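Local coordinates for protein alkaline phosphatase (PDB 2W5W) that probably hydrolyses phosphate monoesters as an alkaline phosphatase, a metal-dependent enzyme that carries a cluster of metal ions in its active site, at residues L39-G44 and F250-G255; G261-N266 and G335-T340. The protein carries 1 engineered substitution. One frame throughout, in Å; residues are numbered along the deposited sequence.

Contact 1. Residues L39-G44 and F250-G255; sequences LLISDG and FIMSEG. With ZN (zinc ion), chain H; ZN (zinc ion), chain G.
At the metal centre of this phosphatase, Asp43 and Glu254 meet on a shared zinc ion toward the C-terminal side of two parallel strands. Asp43 OD2 and Glu254 OE2 each bind the chain H zinc at 2.0 Å, and the metal reconciles the two carboxylate oxygens, which lie 3.1 Å apart. Three waters and Thr137 complete the six ligands of this ion. The other oxygen, Asp43 OD1, reaches the chain G zinc at 2.0 Å, which makes the aspartate a bridge between two metals. CG of Glu254 stands anti to the backbone N (chi1 -170°) and the chain stays extended beyond it, which carries OE2 out from the sheet and forward to the ion. OE1 binds no metal; it accepts from water 1, itself a zinc ligand, and is hydrogen-bonded to Ser256.

Behind the site the strands lie side by side in the core of the large mixed sheet, joined by five backbone hydrogen bonds from Leu39 N to Ile251 O (2.8 Å) through to Asp43 N to Gly255 O (3.1 Å). Leu40 and Ser253 share one face, where Leu40 CD2 presses tightly on Ser253 CB at 3.4 Å; helix 267-291 covers Leu40, and Ser253 OG bonds to Thr235. On the opposite face Met252, bent at chi2 (-70°) and again at chi3 (-76°), leans forward along the sheet, its SD 3.9 Å from Ile41 CD1, the two side chains crossing at about a right angle. With an alanine at Met252, the end of Ile41 would probably lose its thioether neighbour and a gap would open beside Phe141. The Leu39 methyl CD2 approaches Met252 CG from the neighbouring strand, while its CB rests obliquely against Phe250 CZ.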
loop_
_atom_site.group_PDB
_atom_site.type_symbol
_atom_site.label_atom_id
_atom_site.label_comp_id
_atom_site.label_asym_id
_atom_site.label_seq_id
_atom_site.Cartn_x
_atom_site.Cartn_y
_atom_site.Cartn_z
ATOM N N LEU B 39 -10.736 -16.366 -2.042
ATOM C CA LEU B 39 -10.184 -15.168 -2.663
ATOM C C LEU B 39 -11.227 -14.057 -2.600
ATOM O O LEU B 39 -12.283 -14.163 -3.228
ATOM C CB LEU B 39 -9.796 -15.473 -4.114
ATOM C CG LEU B 39 -9.327 -14.306 -4.982
ATOM C CD1 LEU B 39 -8.105 -13.616 -4.350
ATOM C CD2 LEU B 39 -9.006 -14.801 -6.382
ATOM N N LEU B 40 -10.961 -13.015 -1.811
ATOM C CA LEU B 40 -11.893 -11.891 -1.708
ATOM C C LEU B 40 -11.326 -10.731 -2.509
ATOM O O LEU B 40 -10.185 -10.331 -2.310
ATOM C CB LEU B 40 -12.081 -11.481 -0.243
ATOM C CG LEU B 40 -12.587 -12.614 0.648
ATOM C CD1 LEU B 40 -12.419 -12.274 2.113
ATOM C CD2 LEU B 40 -14.024 -12.891 0.337
ATOM N N ILE B 41 -12.128 -10.204 -3.424
ATOM C CA ILE B 41 -11.707 -9.118 -4.286
ATOM C C ILE B 41 -12.545 -7.876 -4.020
ATOM O O ILE B 41 -13.771 -7.890 -4.153
ATOM C CB ILE B 41 -11.863 -9.503 -5.771
ATOM C CG1 ILE B 41 -11.029 -10.750 -6.091
ATOM C CG2 ILE B 41 -11.486 -8.336 -6.662
ATOM C CD1 ILE B 41 -11.170 -11.206 -7.547
ATOM N N SER B 42 -11.867 -6.792 -3.662
ATOM C CA SER B 42 -12.512 -5.504 -3.501
ATOM C C SER B 42 -12.298 -4.722 -4.786
ATOM O O SER B 42 -11.200 -4.219 -5.034
ATOM C CB SER B 42 -11.894 -4.751 -2.324
ATOM O OG SER B 42 -10.463 -4.830 -2.333
ATOM N N ASP B 43 -13.342 -4.606 -5.597
ATOM C CA ASP B 43 -13.198 -3.957 -6.898
ATOM C C ASP B 43 -12.947 -2.462 -6.697
ATOM O O ASP B 43 -13.763 -1.767 -6.100
ATOM C CB ASP B 43 -14.435 -4.196 -7.784
ATOM C CG ASP B 43 -14.134 -3.964 -9.255
ATOM O OD1 ASP B 43 -13.599 -2.889 -9.584
ATOM O OD2 ASP B 43 -14.396 -4.858 -10.075
ATOM N N GLY B 44 -11.810 -1.973 -7.182
ATOM C CA GLY B 44 -11.549 -0.543 -7.163
ATOM C C GLY B 44 -10.954 -0.014 -5.869
ATOM O O GLY B 44 -10.823 1.205 -5.690
ATOM N N PHE B 250 -12.948 -23.877 -3.315
ATOM C CA PHE B 250 -12.402 -22.599 -3.732
ATOM C C PHE B 250 -13.565 -21.612 -3.871
ATOM O O PHE B 250 -14.556 -21.923 -4.526
ATOM C CB PHE B 250 -11.702 -22.713 -5.100
ATOM C CG PHE B 250 -11.323 -21.371 -5.671
ATOM C CD1 PHE B 250 -10.110 -20.787 -5.340
ATOM C CD2 PHE B 250 -12.201 -20.672 -6.491
ATOM C CE1 PHE B 250 -9.759 -19.535 -5.842
ATOM C CE2 PHE B 250 -11.873 -19.421 -6.984
ATOM C CZ PHE B 250 -10.643 -18.846 -6.652
ATOM N N ILE B 251 -13.440 -20.426 -3.274
ATOM C CA ILE B 251 -14.493 -19.409 -3.364
ATOM C C ILE B 251 -13.882 -18.077 -3.765
ATOM O O ILE B 251 -12.815 -17.715 -3.272
ATOM C CB ILE B 251 -15.191 -19.223 -1.989
ATOM C CG1 ILE B 251 -16.010 -20.454 -1.631
ATOM C CG2 ILE B 251 -16.060 -17.966 -1.963
ATOM C CD1 ILE B 251 -16.555 -20.386 -0.202
ATOM N N MET B 252 -14.531 -17.370 -4.687
ATOM C CA MET B 252 -14.177 -15.974 -4.956
ATOM C C MET B 252 -15.394 -15.168 -4.550
ATOM O O MET B 252 -16.488 -15.403 -5.045
ATOM C CB MET B 252 -13.846 -15.745 -6.437
ATOM C CG MET B 252 -13.303 -14.339 -6.762
ATOM S SD MET B 252 -14.479 -12.976 -6.626
ATOM C CE MET B 252 -15.449 -13.203 -8.137
ATOM N N SER B 253 -15.205 -14.236 -3.621
ATOM C CA SER B 253 -16.283 -13.366 -3.197
ATOM C C SER B 253 -15.852 -11.915 -3.442
ATOM O O SER B 253 -14.740 -11.519 -3.088
ATOM C CB SER B 253 -16.634 -13.627 -1.722
ATOM O OG SER B 253 -17.519 -12.646 -1.225
ATOM N N GLU B 254 -16.727 -11.135 -4.071
ATOM C CA GLU B 254 -16.375 -9.782 -4.490
ATOM C C GLU B 254 -17.193 -8.671 -3.829
ATOM O O GLU B 254 -18.428 -8.703 -3.847
ATOM C CB GLU B 254 -16.521 -9.638 -6.016
ATOM C CG GLU B 254 -15.926 -8.325 -6.543
ATOM C CD GLU B 254 -16.533 -7.886 -7.857
ATOM O OE1 GLU B 254 -17.572 -8.453 -8.256
ATOM O OE2 GLU B 254 -15.984 -6.958 -8.493
ATOM N N GLY B 255 -16.491 -7.678 -3.284
ATOM C CA GLY B 255 -17.099 -6.419 -2.884
ATOM C C GLY B 255 -17.129 -5.538 -4.123
ATOM O O GLY B 255 -16.222 -4.723 -4.366
HETATM ZN ZN ZN H . -16.067 -6.037 -10.266
HETATM ZN ZN ZN G . -12.549 -3.155 -11.278
HETATM O O HOH W 1 -17.863 -7.150 -10.857
HETATM O O HOH W 2 -17.257 -4.432 -9.749
HETATM O O HOH W 3 -16.340 -5.359 -12.318
#

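Contact 2. Residues G261-N266 and G335-T340; sequences GGHANN and GGHSAT. With ZN (zinc ion), chain F.
His263 and His337 turn their ring edges to each other around the chain F zinc, neither ring lying over the face of its partner. Their centroids are 4.9 Å apart and the planes are inclined at 42°. Each points its NE2 at the metal, His263 NE2 at 2.0 Å and His337 NE2 at 2.1 Å, so the 3.2 Å between these two nitrogens reflects joint coordination. The far nitrogen of each imidazole is held by a backbone carbonyl. His263 ND1 donates to Gly335 O at 2.7 Å, with the oxygen in the ring plane and the donor in the carbonyl plane; this bond fixes the rotation of the ring and leaves NE2 to the zinc. CG of His263 lies anti to its carbonyl carbon (chi1 -79°), which swings the ring from helix 258-263 across to Gly335. Gly335 O is gripped a second time, by water 4, which also donates to His263 O. His337 ND1 bonds to Thr82 O, its ring stacks on His302, and its backbone N is hydrogen-bonded to Tyr325 OH of the second subunit, placing the site beside the dimer interface. With water 5 as a further ligand and Asp259 binding through its carboxylate one helical turn before His263, the two histidines form the Asp-His-His zinc site characteristic of alkaline phosphatases.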
loop_
_atom_site.group_PDB
_atom_site.type_symbol
_atom_site.label_atom_id
_atom_site.label_comp_id
_atom_site.label_asym_id
_atom_site.label_seq_id
_atom_site.Cartn_x
_atom_site.Cartn_y
_atom_site.Cartn_z
ATOM N N GLY B 261 -18.651 3.516 -6.192
ATOM C CA GLY B 261 -18.513 4.689 -5.352
ATOM C C GLY B 261 -17.351 5.535 -5.855
ATOM O O GLY B 261 -17.429 6.771 -5.896
ATOM N N GLY B 262 -16.262 4.871 -6.237
ATOM C CA GLY B 262 -15.108 5.570 -6.779
ATOM C C GLY B 262 -15.424 6.315 -8.070
ATOM O O GLY B 262 -15.062 7.483 -8.223
ATOM N N HIS B 263 -16.087 5.637 -9.006
ATOM C CA HIS B 263 -16.460 6.252 -10.284
ATOM C C HIS B 263 -17.353 7.463 -10.096
ATOM O O HIS B 263 -17.239 8.457 -10.816
ATOM C CB HIS B 263 -17.177 5.244 -11.182
ATOM C CG HIS B 263 -16.252 4.284 -11.872
ATOM N ND1 HIS B 263 -15.300 4.695 -12.779
ATOM C CD2 HIS B 263 -16.161 2.933 -11.817
ATOM C CE1 HIS B 263 -14.646 3.641 -13.238
ATOM N NE2 HIS B 263 -15.153 2.561 -12.675
ATOM N N ALA B 264 -18.239 7.382 -9.115
ATOM C CA ALA B 264 -19.178 8.467 -8.869
ATOM C C ALA B 264 -18.568 9.593 -8.038
ATOM O O ALA B 264 -19.207 10.627 -7.842
ATOM C CB ALA B 264 -20.428 7.921 -8.188
ATOM N N ASN B 265 -17.333 9.398 -7.575
ATOM C CA ASN B 265 -16.717 10.277 -6.584
ATOM C C ASN B 265 -17.674 10.518 -5.402
ATOM O O ASN B 265 -17.920 11.658 -5.004
ATOM C CB ASN B 265 -16.301 11.618 -7.202
ATOM C CG ASN B 265 -15.168 11.492 -8.207
ATOM O OD1 ASN B 265 -14.672 10.394 -8.501
ATOM N ND2 ASN B 265 -14.749 12.627 -8.747
ATOM N N ASN B 266 -18.213 9.432 -4.858
ATOM C CA ASN B 266 -19.197 9.496 -3.778
ATOM C C ASN B 266 -18.612 8.832 -2.536
ATOM O O ASN B 266 -18.656 7.611 -2.408
ATOM C CB ASN B 266 -20.466 8.762 -4.220
ATOM C CG ASN B 266 -21.567 8.796 -3.173
ATOM O OD1 ASN B 266 -21.309 8.997 -1.980
ATOM N ND2 ASN B 266 -22.807 8.590 -3.614
ATOM N N GLY B 335 -12.556 10.334 -12.531
ATOM C CA GLY B 335 -13.758 9.517 -12.573
ATOM C C GLY B 335 -13.475 8.078 -12.970
ATOM O O GLY B 335 -14.391 7.242 -13.030
ATOM N N GLY B 336 -12.204 7.781 -13.240
ATOM C CA GLY B 336 -11.824 6.477 -13.773
ATOM C C GLY B 336 -10.868 5.685 -12.902
ATOM O O GLY B 336 -10.604 6.056 -11.752
ATOM N N HIS B 337 -10.358 4.580 -13.440
ATOM C CA HIS B 337 -9.402 3.754 -12.705
ATOM C C HIS B 337 -8.030 4.396 -12.668
ATOM O O HIS B 337 -7.760 5.323 -13.423
ATOM C CB HIS B 337 -9.261 2.390 -13.367
ATOM C CG HIS B 337 -10.538 1.618 -13.424
ATOM N ND1 HIS B 337 -10.661 0.443 -14.126
ATOM C CD2 HIS B 337 -11.754 1.864 -12.871
ATOM C CE1 HIS B 337 -11.895 -0.018 -13.998
ATOM N NE2 HIS B 337 -12.573 0.818 -13.237
ATOM N N SER B 338 -7.162 3.886 -11.789
ATOM C CA SER B 338 -5.781 4.341 -11.777
ATOM C C SER B 338 -4.821 3.157 -11.690
ATOM O O SER B 338 -5.221 2.045 -11.338
ATOM C CB SER B 338 -5.538 5.339 -10.637
ATOM O OG SER B 338 -5.419 4.684 -9.391
ATOM N N ALA B 339 -3.552 3.420 -11.988
ATOM C CA ALA B 339 -2.554 2.363 -12.140
ATOM C C ALA B 339 -1.656 2.120 -10.924
ATOM O O ALA B 339 -0.611 1.481 -11.060
ATOM C CB ALA B 339 -1.673 2.650 -13.354
ATOM N N THR B 340 -2.030 2.610 -9.754
ATOM C CA THR B 340 -1.224 2.335 -8.549
ATOM C C THR B 340 -1.079 0.832 -8.303
ATOM O O THR B 340 -1.962 0.043 -8.647
ATOM C CB THR B 340 -1.845 2.973 -7.286
ATOM O OG1 THR B 340 -1.031 2.660 -6.135
ATOM C CG2 THR B 340 -3.256 2.429 -7.062
HETATM ZN ZN ZN F . -14.566 0.618 -12.697
HETATM O O HOH W 4 -17.308 8.192 -13.464
HETATM O O HOH W 5 -15.737 -0.176 -14.189
#

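From the N terminus, strand 36-42 enters the large sheet first, and contact 1 closes when strand 249-255 settles beside it, 205 residues of intervening chain having formed the loop. The chain then passes directly into helix 258-263, from which contact 2 opens. This second, shorter loop takes in helix 267-291 and strand 294-299, and closes when residues 335-340 return. The loops follow in series, neither enclosing nor crossing the other. The centres of contacts 1 and 2 are about 18 Å apart; the nearest atoms of contacts 1 and 2 are about 5 Å apart. Contact 1 joins central strands at their metal-binding ends, whereas contact 2 ties helix 258-263 to the segment holding short strand 337-338, close to the second subunit.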